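Local coordinates for flavin reductase domain protein, FMN-binding (Shewanella baltica, PDB 3HMZ) that binds FMN and probably works as a flavin-dependent oxidoreductase of the flavoredoxin family, with NAD or NADP as acceptor, at residues A[34-39]-A[68-73]; A[41-46]-A[105-110]; A[86-91]-A[175-180]. All blocks are in the same frame, centred on the assembly; numbering follows the deposited sequence. Where two conformers were deposited one is given.

Contact 1. Residues A[34-39]-A[68-73]. With FMN (flavin mononucleotide), chain B.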
loop_
_atom_site.group_PDB
_atom_site.type_symbol
_atom_site.label_atom_id
_atom_site.label_comp_id
_atom_site.label_asym_id
_atom_site.label_seq_id
_atom_site.Cartn_x
_atom_site.Cartn_y
_atom_site.Cartn_z
ATOM N N VAL A 34 -0.845 -13.791 1.317
ATOM C CA VAL A 34 -2.162 -14.184 0.800
ATOM C C VAL A 34 -2.243 -15.698 0.951
ATOM O O VAL A 34 -1.382 -16.433 0.465
ATOM C CB VAL A 34 -2.356 -13.811 -0.695
ATOM C CG1 VAL A 34 -3.806 -14.134 -1.166
ATOM C CG2 VAL A 34 -1.951 -12.324 -0.939
ATOM N N SER A 35 -3.244 -16.165 1.679
ATOM C CA SER A 35 -3.475 -17.617 1.787
ATOM C C SER A 35 -4.856 -18.006 1.304
ATOM O O SER A 35 -5.825 -17.240 1.413
ATOM C CB SER A 35 -3.223 -18.080 3.205
ATOM O OG SER A 35 -4.121 -17.450 4.099
ATOM N N ALA A 36 -4.953 -19.254 0.837
ATOM C CA ALA A 36 -6.201 -19.749 0.275
ATOM C C ALA A 36 -6.198 -21.266 0.293
ATOM O O ALA A 36 -5.135 -21.885 0.404
ATOM C CB ALA A 36 -6.422 -19.194 -1.178
ATOM N N ARG A 37 -7.401 -21.810 0.175
ATOM C CA ARG A 37 -7.642 -23.234 0.151
ATOM C C ARG A 37 -8.522 -23.621 -1.035
ATOM O O ARG A 37 -9.508 -22.954 -1.321
ATOM C CB ARG A 37 -8.358 -23.613 1.427
ATOM C CG ARG A 37 -8.646 -25.116 1.603
ATOM C CD ARG A 37 -9.264 -25.333 2.962
ATOM N NE ARG A 37 -8.245 -25.151 4.009
ATOM C CZ ARG A 37 -8.438 -25.172 5.322
ATOM N NH1 ARG A 37 -9.629 -25.348 5.863
ATOM N NH2 ARG A 37 -7.387 -25.026 6.113
ATOM N N SER A 38 -8.179 -24.729 -1.679
ATOM C CA SER A 38 -9.032 -25.247 -2.762
ATOM C C SER A 38 -8.931 -26.767 -2.732
ATOM O O SER A 38 -7.819 -27.314 -2.737
ATOM C CB SER A 38 -8.623 -24.728 -4.113
ATOM O OG SER A 38 -9.578 -25.159 -5.106
ATOM N N GLN A 39 -10.104 -27.407 -2.673
ATOM C CA GLN A 39 -10.231 -28.867 -2.642
ATOM C C GLN A 39 -9.289 -29.468 -1.584
ATOM O O GLN A 39 -8.550 -30.437 -1.810
ATOM C CB GLN A 39 -10.066 -29.433 -4.061
ATOM C CG GLN A 39 -11.197 -28.988 -4.974
ATOM C CD GLN A 39 -12.570 -29.345 -4.415
ATOM O OE1 GLN A 39 -13.501 -28.538 -4.446
ATOM N NE2 GLN A 39 -12.689 -30.548 -3.866
ATOM N N THR A 68 0.290 -17.460 -10.701
ATOM C CA THR A 68 0.258 -17.967 -9.324
ATOM C C THR A 68 -0.771 -19.039 -9.034
ATOM O O THR A 68 -1.916 -18.959 -9.486
ATOM C CB THR A 68 0.104 -16.839 -8.283
ATOM O OG1 THR A 68 -1.201 -16.261 -8.329
ATOM C CG2 THR A 68 1.163 -15.782 -8.420
ATOM N N LYS A 69 -0.349 -20.053 -8.281
ATOM C CA LYS A 69 -1.262 -21.106 -7.847
ATOM C C LYS A 69 -2.298 -20.528 -6.895
ATOM O O LYS A 69 -3.461 -20.867 -6.958
ATOM C CB LYS A 69 -0.516 -22.288 -7.216
ATOM C CG LYS A 69 -1.413 -23.471 -6.815
ATOM C CD LYS A 69 -2.181 -24.105 -7.984
ATOM C CE LYS A 69 -1.305 -24.761 -8.963
ATOM N NZ LYS A 69 -2.211 -25.597 -9.909
ATOM N N THR A 70 -1.886 -19.572 -6.063
ATOM C CA THR A 70 -2.838 -18.947 -5.134
ATOM C C THR A 70 -4.015 -18.283 -5.862
ATOM O O THR A 70 -5.153 -18.405 -5.428
ATOM C CB THR A 70 -2.126 -17.957 -4.175
ATOM O OG1 THR A 70 -1.047 -18.625 -3.540
ATOM C CG2 THR A 70 -3.091 -17.481 -3.115
ATOM N N ARG A 71 -3.738 -17.612 -6.986
ATOM C CA ARG A 71 -4.823 -17.018 -7.779
ATOM C C ARG A 71 -5.844 -18.085 -8.207
ATOM O O ARG A 71 -7.068 -17.873 -8.124
ATOM C CB ARG A 71 -4.261 -16.317 -8.992
ATOM C CG ARG A 71 -5.331 -15.841 -9.935
ATOM C CD ARG A 71 -4.743 -15.022 -11.002
ATOM N NE ARG A 71 -5.745 -14.734 -12.043
ATOM C CZ ARG A 71 -5.778 -13.648 -12.803
ATOM N NH1 ARG A 71 -4.880 -12.667 -12.638
ATOM N NH2 ARG A 71 -6.742 -13.509 -13.734
ATOM N N GLU A 72 -5.323 -19.215 -8.667
ATOM C CA GLU A 72 -6.212 -20.325 -9.076
ATOM C C GLU A 72 -7.132 -20.743 -7.928
ATOM O O GLU A 72 -8.343 -20.904 -8.095
ATOM C CB GLU A 72 -5.372 -21.498 -9.557
ATOM C CG GLU A 72 -6.165 -22.720 -10.034
ATOM C CD GLU A 72 -5.245 -23.846 -10.369
ATOM O OE1 GLU A 72 -4.286 -23.582 -11.130
ATOM O OE2 GLU A 72 -5.471 -24.969 -9.807
ATOM N N PHE A 73 -6.549 -20.883 -6.740
ATOM C CA PHE A 73 -7.327 -21.273 -5.565
ATOM C C PHE A 73 -8.400 -20.257 -5.231
ATOM O O PHE A 73 -9.516 -20.627 -4.830
ATOM C CB PHE A 73 -6.398 -21.482 -4.363
ATOM C CG PHE A 73 -5.615 -22.756 -4.367
ATOM C CD1 PHE A 73 -5.533 -23.613 -5.495
ATOM C CD2 PHE A 73 -4.892 -23.104 -3.221
ATOM C CE1 PHE A 73 -4.797 -24.786 -5.429
ATOM C CE2 PHE A 73 -4.139 -24.293 -3.176
ATOM C CZ PHE A 73 -4.080 -25.107 -4.293
HETATM N N1 FMN B . 2.859 -11.713 -6.807
HETATM C C2 FMN B . 1.652 -11.137 -7.125
HETATM O O2 FMN B . 0.927 -11.688 -7.953
HETATM N N3 FMN B . 1.273 -9.972 -6.485
HETATM C C4 FMN B . 2.056 -9.335 -5.573
HETATM O O4 FMN B . 1.642 -8.263 -5.059
HETATM C C4A FMN B . 3.295 -9.924 -5.273
HETATM N N5 FMN B . 4.144 -9.353 -4.342
HETATM C C5A FMN B . 5.276 -10.006 -3.878
HETATM C C6 FMN B . 6.023 -9.495 -2.804
HETATM C C7 FMN B . 7.171 -10.136 -2.352
HETATM C C7M FMN B . 7.945 -9.589 -1.194
HETATM C C8 FMN B . 7.586 -11.311 -2.986
HETATM C C8M FMN B . 8.835 -12.043 -2.537
HETATM C C9 FMN B . 6.831 -11.809 -4.039
HETATM C C9A FMN B . 5.682 -11.198 -4.516
HETATM N N10 FMN B . 4.907 -11.696 -5.560
HETATM C C10 FMN B . 3.694 -11.112 -5.888
HETATM C "C1'" FMN B . 5.212 -13.019 -6.209
HETATM C "C2'" FMN B . 4.451 -14.222 -5.636
HETATM O "O2'" FMN B . 4.428 -14.214 -4.199
HETATM C "C3'" FMN B . 5.161 -15.459 -6.173
HETATM O "O3'" FMN B . 4.994 -15.507 -7.587
HETATM C "C4'" FMN B . 4.766 -16.769 -5.462
HETATM O "O4'" FMN B . 5.804 -17.708 -5.724
HETATM C "C5'" FMN B . 3.434 -17.343 -5.900
HETATM O "O5'" FMN B . 3.255 -18.579 -5.209
HETATM P P FMN B . 2.123 -19.608 -5.680
HETATM O O1P FMN B . 2.412 -20.838 -4.837
HETATM O O2P FMN B . 0.760 -19.016 -5.458
HETATM O O3P FMN B . 2.318 -19.870 -7.151
#
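Phe73 lies against the strand 34-38 with Ser38 over its ring and Ala36 beside its root. Ser38 CB stands above one face, 3.9 Å from the centroid of the Phe73 ring and 26° off the ring normal, a CH-pi contact displaced toward the rim at CG and CD1. The hydroxyl of Ser38 bonds instead to Gln76, one turn on from Phe73 in helix 69-77. At the ring edge, close to its plane, the backbone oxygen of Ala36 approaches Phe73 CD2 at 3.8 Å. The methyl group of Ala36 takes up the other end of the side chain, with Ala36 CB 3.9 Å from Phe73 CB. Val34, Ala36 and Ser38, alternate residues of the strand, all direct their CB atoms at the helix, whose short segment 69-73 runs at 55° to the strand.

This is the FMN-binding split barrel of the flavin reductases, with helix 69-77 laid on the sheet and its N-terminus directed to the cofactor phosphate. Thr70 serves both partners by dividing its branches. With OG1 anti to the carbonyl carbon (chi1 -53°), CG2 falls anti to the backbone N and meets Val34 CG1 at 3.9 Å. Thr70 OG1 donates to FMN O2P at 2.7 Å, and Thr70 N donates to the same FMN O2P at 2.8 Å, so one residue grips this oxygen twice. Lys69 N holds a second phosphate oxygen, FMN O3P, at 2.9 Å. The helix N-terminus would probably add to the attraction for the phosphate charge. Thr68, the N-cap, accepts Arg71 N on its OG1 at 3.2 Å, while the ammonium group of Lys69 turns from the phosphate to a salt bridge with Glu72, where it meets Glu72 OE1 on the syn side, tilted out of the carboxylate plane.

Contact 2. Residues A[41-46]-A[105-110]. With FMN (flavin mononucleotide), chain B.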
loop_
_atom_site.group_PDB
_atom_site.type_symbol
_atom_site.label_atom_id
_atom_site.label_comp_id
_atom_site.label_asym_id
_atom_site.label_seq_id
_atom_site.Cartn_x
_atom_site.Cartn_y
_atom_site.Cartn_z
ATOM N N ILE A 41 -6.512 -28.303 -0.254
ATOM C CA ILE A 41 -5.096 -28.005 -0.362
ATOM C C ILE A 41 -4.946 -26.512 -0.041
ATOM O O ILE A 41 -5.693 -25.687 -0.548
ATOM C CB ILE A 41 -4.541 -28.257 -1.788
ATOM C CG1 ILE A 41 -4.839 -29.719 -2.250
ATOM C CG2 ILE A 41 -3.048 -27.932 -1.832
ATOM C CD1 ILE A 41 -4.134 -30.761 -1.391
ATOM N N ASP A 42 -3.970 -26.204 0.782
ATOM C CA ASP A 42 -3.674 -24.831 1.213
ATOM C C ASP A 42 -2.468 -24.274 0.489
ATOM O O ASP A 42 -1.557 -24.994 0.079
ATOM C CB ASP A 42 -3.409 -24.823 2.732
ATOM C CG ASP A 42 -4.645 -25.128 3.545
ATOM O OD1 ASP A 42 -5.719 -24.638 3.194
ATOM O OD2 ASP A 42 -4.554 -25.806 4.586
ATOM N N ASN A 43 -2.448 -22.952 0.367
ATOM C CA ASN A 43 -1.315 -22.281 -0.184
ATOM C C ASN A 43 -1.166 -20.892 0.425
ATOM O O ASN A 43 -2.116 -20.337 0.962
ATOM C CB ASN A 43 -1.374 -22.146 -1.701
ATOM C CG ASN A 43 -0.014 -21.949 -2.323
ATOM O OD1 ASN A 43 1.020 -22.251 -1.720
ATOM N ND2 ASN A 43 -0.008 -21.448 -3.559
ATOM N N VAL A 44 0.060 -20.403 0.366
ATOM C CA VAL A 44 0.420 -19.072 0.839
ATOM C C VAL A 44 1.422 -18.484 -0.186
ATOM O O VAL A 44 2.346 -19.160 -0.605
ATOM C CB VAL A 44 1.085 -19.116 2.248
ATOM C CG1 VAL A 44 1.460 -17.672 2.742
ATOM C CG2 VAL A 44 0.234 -19.906 3.272
HETATM N N MSE A 45 1.243 -17.208 -0.525
HETATM C CA MSE A 45 2.211 -16.435 -1.300
HETATM C C MSE A 45 2.379 -15.048 -0.673
HETATM O O MSE A 45 1.604 -14.667 0.202
HETATM C CB MSE A 45 1.773 -16.275 -2.761
HETATM C CG MSE A 45 0.459 -15.515 -2.959
HETATM SE SE MSE A 45 0.073 -15.125 -4.791
HETATM C CE MSE A 45 0.415 -13.233 -4.835
ATOM N N ALA A 46 3.400 -14.328 -1.131
ATOM C CA ALA A 46 3.640 -12.947 -0.702
ATOM C C ALA A 46 2.976 -11.996 -1.703
ATOM O O ALA A 46 2.974 -12.250 -2.925
ATOM C CB ALA A 46 5.114 -12.635 -0.591
ATOM N N ALA A 105 4.716 -29.638 -4.083
ATOM C CA ALA A 105 3.558 -29.831 -3.195
ATOM C C ALA A 105 3.874 -29.574 -1.722
ATOM O O ALA A 105 2.971 -29.309 -0.962
ATOM C CB ALA A 105 3.015 -31.248 -3.350
ATOM N N ASN A 106 5.152 -29.659 -1.352
ATOM C CA ASN A 106 5.617 -29.428 0.007
ATOM C C ASN A 106 6.033 -27.986 0.240
ATOM O O ASN A 106 6.737 -27.725 1.190
ATOM C CB ASN A 106 6.783 -30.379 0.348
ATOM C CG ASN A 106 6.357 -31.838 0.390
ATOM O OD1 ASN A 106 7.104 -32.720 -0.088
ATOM N ND2 ASN A 106 5.178 -32.107 0.886
ATOM N N LYS A 107 5.610 -27.055 -0.611
ATOM C CA LYS A 107 5.985 -25.640 -0.449
ATOM C C LYS A 107 5.911 -25.143 0.995
ATOM O O LYS A 107 6.872 -24.538 1.485
ATOM C CB LYS A 107 5.103 -24.750 -1.339
ATOM C CG LYS A 107 5.361 -23.280 -1.152
ATOM C CD LYS A 107 4.532 -22.417 -2.047
ATOM C CE LYS A 107 4.852 -20.925 -1.778
ATOM N NZ LYS A 107 3.971 -20.013 -2.591
ATOM N N LEU A 108 4.778 -25.375 1.646
ATOM C CA LEU A 108 4.569 -24.820 2.988
ATOM C C LEU A 108 5.573 -25.349 3.986
ATOM O O LEU A 108 6.155 -24.555 4.730
ATOM C CB LEU A 108 3.114 -24.931 3.430
ATOM C CG LEU A 108 2.118 -24.227 2.497
ATOM C CD1 LEU A 108 0.724 -24.284 3.118
ATOM C CD2 LEU A 108 2.459 -22.726 2.141
ATOM N N LEU A 109 5.840 -26.665 3.968
ATOM C CA LEU A 109 6.854 -27.170 4.906
ATOM C C LEU A 109 8.250 -26.648 4.504
ATOM O O LEU A 109 9.046 -26.342 5.393
ATOM C CB LEU A 109 6.779 -28.692 5.180
ATOM C CG LEU A 109 7.296 -29.780 4.259
ATOM C CD1 LEU A 109 8.799 -29.654 3.951
ATOM C CD2 LEU A 109 7.043 -31.128 4.829
ATOM N N ASN A 110 8.542 -26.497 3.209
ATOM C CA ASN A 110 9.814 -25.931 2.749
ATOM C C ASN A 110 10.050 -24.492 3.176
ATOM O O ASN A 110 11.182 -24.093 3.473
ATOM C CB ASN A 110 9.887 -25.933 1.207
ATOM C CG ASN A 110 9.836 -27.307 0.609
ATOM O OD1 ASN A 110 9.998 -28.362 1.285
ATOM N ND2 ASN A 110 9.558 -27.318 -0.702
HETATM N N1 FMN B . 2.859 -11.713 -6.807
HETATM C C2 FMN B . 1.652 -11.137 -7.125
HETATM O O2 FMN B . 0.927 -11.688 -7.953
HETATM N N3 FMN B . 1.273 -9.972 -6.485
HETATM C C4 FMN B . 2.056 -9.335 -5.573
HETATM O O4 FMN B . 1.642 -8.263 -5.059
HETATM C C4A FMN B . 3.295 -9.924 -5.273
HETATM N N5 FMN B . 4.144 -9.353 -4.342
HETATM C C5A FMN B . 5.276 -10.006 -3.878
HETATM C C6 FMN B . 6.023 -9.495 -2.804
HETATM C C7 FMN B . 7.171 -10.136 -2.352
HETATM C C7M FMN B . 7.945 -9.589 -1.194
HETATM C C8 FMN B . 7.586 -11.311 -2.986
HETATM C C8M FMN B . 8.835 -12.043 -2.537
HETATM C C9 FMN B . 6.831 -11.809 -4.039
HETATM C C9A FMN B . 5.682 -11.198 -4.516
HETATM N N10 FMN B . 4.907 -11.696 -5.560
HETATM C C10 FMN B . 3.694 -11.112 -5.888
HETATM C "C1'" FMN B . 5.212 -13.019 -6.209
HETATM C "C2'" FMN B . 4.451 -14.222 -5.636
HETATM O "O2'" FMN B . 4.428 -14.214 -4.199
HETATM C "C3'" FMN B . 5.161 -15.459 -6.173
HETATM O "O3'" FMN B . 4.994 -15.507 -7.587
HETATM C "C4'" FMN B . 4.766 -16.769 -5.462
HETATM O "O4'" FMN B . 5.804 -17.708 -5.724
HETATM C "C5'" FMN B . 3.434 -17.343 -5.900
HETATM O "O5'" FMN B . 3.255 -18.579 -5.209
HETATM P P FMN B . 2.123 -19.608 -5.680
HETATM O O1P FMN B . 2.412 -20.838 -4.837
HETATM O O2P FMN B . 0.760 -19.016 -5.458
HETATM O O3P FMN B . 2.318 -19.870 -7.151
#
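Asn43 and Leu108 mark the nearest approach of the backbones, their CA atoms 7.2 Å apart, and no backbone-to-backbone hydrogen bond joins the two segments. Strand 41-55 of the flavin reductase split barrel and the short helix 107-111 face each other here beside the FMN phosphate, and Lys107 spans the distance. Its CG is anti to the backbone N (chi1 176°) and the chain beyond is fully extended. Lys107 NZ donates to Val44 O at 2.7 Å, with a C=O...N angle of 152°, and to FMN O1P at 2.9 Å; Val96 O is a further acceptor. An alanine in place of this lysine would probably leave Val44 O without this donor and FMN O1P without the ammonium group that pairs with it.

Asn43 crosses the lysine chain at about a right angle. Its ND2 takes the same phosphate oxygen in an almost straight bond (173°), Asn43 ND2 to FMN O1P being 2.8 Å. The amide oxygen, Asn43 OD1, is turned to the aliphatic Lys107 CD at 3.5 Å and is buried without a hydrogen-bonding partner.

Leu108 supplies the apolar part. Its CD2 meets Val44 CG2 at 3.8 Å, the two side chains crossing at close to a right angle, and its CD1 rests near Asp42 O, with Leu115 closing in on the same cluster. Beyond the phosphate, the ribityl hydroxyl FMN O2' donates to Ala46 O at 2.8 Å.

Contact 3. Residues A[86-91]-A[175-180]. With EDO (1,2-ethanediol), chain H.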
loop_
_atom_site.group_PDB
_atom_site.type_symbol
_atom_site.label_atom_id
_atom_site.label_comp_id
_atom_site.label_asym_id
_atom_site.label_seq_id
_atom_site.Cartn_x
_atom_site.Cartn_y
_atom_site.Cartn_z
ATOM N N THR A 86 5.574 -10.400 10.068
ATOM C CA THR A 86 6.480 -9.677 10.936
ATOM C C THR A 86 7.909 -9.765 10.418
ATOM O O THR A 86 8.233 -10.612 9.589
ATOM C CB THR A 86 6.475 -10.283 12.330
ATOM O OG1 THR A 86 7.038 -11.590 12.234
ATOM C CG2 THR A 86 5.081 -10.275 12.941
ATOM N N VAL A 87 8.768 -8.915 10.974
ATOM C CA VAL A 87 10.220 -8.970 10.702
ATOM C C VAL A 87 10.776 -10.368 11.009
ATOM O O VAL A 87 11.625 -10.859 10.282
ATOM C CB VAL A 87 10.967 -7.870 11.463
ATOM C CG1 VAL A 87 12.482 -8.178 11.542
ATOM C CG2 VAL A 87 10.691 -6.528 10.815
ATOM N N ALA A 88 10.255 -11.029 12.059
ATOM C CA ALA A 88 10.644 -12.426 12.391
ATOM C C ALA A 88 10.377 -13.389 11.236
ATOM O O ALA A 88 11.058 -14.412 11.115
ATOM C CB ALA A 88 9.937 -12.921 13.634
ATOM N N GLN A 89 9.380 -13.054 10.405
ATOM C CA GLN A 89 8.981 -13.822 9.236
ATOM C C GLN A 89 9.593 -13.317 7.933
ATOM O O GLN A 89 9.095 -13.618 6.843
ATOM C CB GLN A 89 7.458 -13.818 9.144
ATOM C CG GLN A 89 6.788 -14.505 10.326
ATOM C CD GLN A 89 5.286 -14.342 10.271
ATOM O OE1 GLN A 89 4.790 -13.236 10.159
ATOM N NE2 GLN A 89 4.553 -15.449 10.405
ATOM N N LEU A 90 10.742 -12.623 8.035
ATOM C CA LEU A 90 11.436 -12.112 6.847
ATOM C C LEU A 90 11.739 -13.242 5.825
ATOM O O LEU A 90 11.372 -13.145 4.649
ATOM C CB LEU A 90 12.769 -11.461 7.244
ATOM C CG LEU A 90 13.709 -11.017 6.135
ATOM C CD1 LEU A 90 13.070 -9.960 5.299
ATOM C CD2 LEU A 90 14.989 -10.507 6.782
ATOM N N GLN A 91 12.345 -14.334 6.297
ATOM C CA GLN A 91 12.717 -15.429 5.379
ATOM C C GLN A 91 11.466 -16.107 4.837
ATOM O O GLN A 91 11.378 -16.373 3.642
ATOM C CB GLN A 91 13.617 -16.501 6.020
ATOM C CG GLN A 91 14.818 -16.046 6.804
ATOM C CD GLN A 91 15.667 -14.972 6.182
ATOM O OE1 GLN A 91 15.890 -14.961 4.982
ATOM N NE2 GLN A 91 16.249 -14.102 7.038
ATOM N N PRO A 175 7.600 -5.837 20.753
ATOM C CA PRO A 175 8.936 -6.283 20.371
ATOM C C PRO A 175 9.298 -5.875 18.942
ATOM O O PRO A 175 8.445 -5.884 18.068
ATOM C CB PRO A 175 8.845 -7.798 20.478
ATOM C CG PRO A 175 7.828 -8.010 21.502
ATOM C CD PRO A 175 6.812 -6.952 21.278
ATOM N N ALA A 176 10.553 -5.519 18.726
ATOM C CA ALA A 176 11.016 -5.090 17.415
ATOM C C ALA A 176 10.731 -6.109 16.311
ATOM O O ALA A 176 10.440 -5.720 15.184
ATOM C CB ALA A 176 12.517 -4.795 17.463
ATOM N N ASP A 177 10.797 -7.403 16.625
ATOM C CA ASP A 177 10.567 -8.426 15.604
ATOM C C ASP A 177 9.099 -8.586 15.196
ATOM O O ASP A 177 8.824 -9.427 14.351
ATOM C CB ASP A 177 11.255 -9.753 15.891
ATOM C CG ASP A 177 10.666 -10.513 17.005
ATOM O OD1 ASP A 177 9.650 -10.106 17.614
ATOM O OD2 ASP A 177 11.263 -11.611 17.269
ATOM N N LYS A 178 8.188 -7.800 15.782
ATOM C CA LYS A 178 6.788 -7.826 15.338
ATOM C C LYS A 178 6.472 -6.714 14.344
ATOM O O LYS A 178 5.364 -6.631 13.832
ATOM C CB LYS A 178 5.823 -7.799 16.513
ATOM C CG LYS A 178 5.924 -9.063 17.375
ATOM C CD LYS A 178 4.745 -9.196 18.337
ATOM C CE LYS A 178 4.827 -10.462 19.084
ATOM N NZ LYS A 178 3.654 -10.696 20.010
ATOM N N ARG A 179 7.448 -5.865 14.029
ATOM C CA ARG A 179 7.217 -4.819 13.032
ATOM C C ARG A 179 6.834 -5.428 11.671
ATOM O O ARG A 179 7.241 -6.551 11.311
ATOM C CB ARG A 179 8.436 -3.903 12.920
ATOM C CG ARG A 179 8.525 -2.946 14.081
ATOM C CD ARG A 179 9.832 -2.207 14.251
ATOM N NE ARG A 179 9.714 -1.351 15.433
ATOM C CZ ARG A 179 9.111 -0.162 15.436
ATOM N NH1 ARG A 179 8.618 0.330 14.337
ATOM N NH2 ARG A 179 9.012 0.549 16.554
ATOM N N SER A 180 6.010 -4.691 10.910
ATOM C CA SER A 180 5.631 -5.122 9.577
ATOM C C SER A 180 6.774 -4.897 8.585
ATOM O O SER A 180 7.698 -4.115 8.840
ATOM C CB SER A 180 4.356 -4.411 9.119
ATOM O OG SER A 180 4.455 -2.986 9.242
HETATM C C1 EDO H . 7.683 -13.661 16.750
HETATM O O1 EDO H . 7.338 -12.484 15.972
HETATM C C2 EDO H . 9.193 -13.882 16.631
HETATM O O2 EDO H . 9.985 -13.916 17.807
#
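Val87 N bonds to Arg179 O at 2.8 Å, approaching nearly in line with the carbonyl (C=O...N angle 164°). The same oxygen receives a CA-H...O contact from Thr86, with Thr86 CA 3.2 Å from Arg179 O. One residue on, Ala88 N donates in plane to a lone pair of Asp177 O at 3.1 Å. Side chains fill in around these bonds: Val87 and Arg179 lie side by side, with CG2 of Val87 4.1 Å from CB of Arg179, and the methyl CG2 of Thr86 rests against the backbone of Lys178. On the exposed side, Asp177 OD2 accepts a hydrogen bond from O2 of an ethanediol molecule, probably from the crystallisation liquor, which also touches Ala88.

In the next shell, Gln89 folds back on Thr86: Thr86 N donates to a lone pair of Gln89 OE1 at 2.9 Å, a bond that closes over the turn carrying Val87 N and Ala88 N. On the other segment Asp177 belongs to a 3-10 turn, 176-178, directly followed by Arg179; Lys178 reaches Asp160 and Arg179 the carbonyls of Ile192 and Gly193. The contact thus ties the entry to helix 90-96 to the loop before strand 181-185, beside strand 188-197, with Val87 also packed on Phe196 of the second subunit.

Overall arrangement
Contacts 1 and 2 are buried and share one site: their strands 32-38 and 41-55 are antiparallel neighbours in the barrel sheet, linked by the Arg37-Asp42 salt bridge, and both reach the FMN phosphate. They approach it from different elements, contact 1 through helix 69-77 with backbone N-H groups and a hydroxyl, contact 2 with an ammonium group from helix 107-111 and a side-chain amide from strand 41-55. Contact 3 is only partly buried and touches neither; its centre is about 24 Å from that of contact 1 and about 20 Å from that of contact 2. There, backbone hydrogen bonds between turns replace the helix-on-strand packing, and the second subunit is close by.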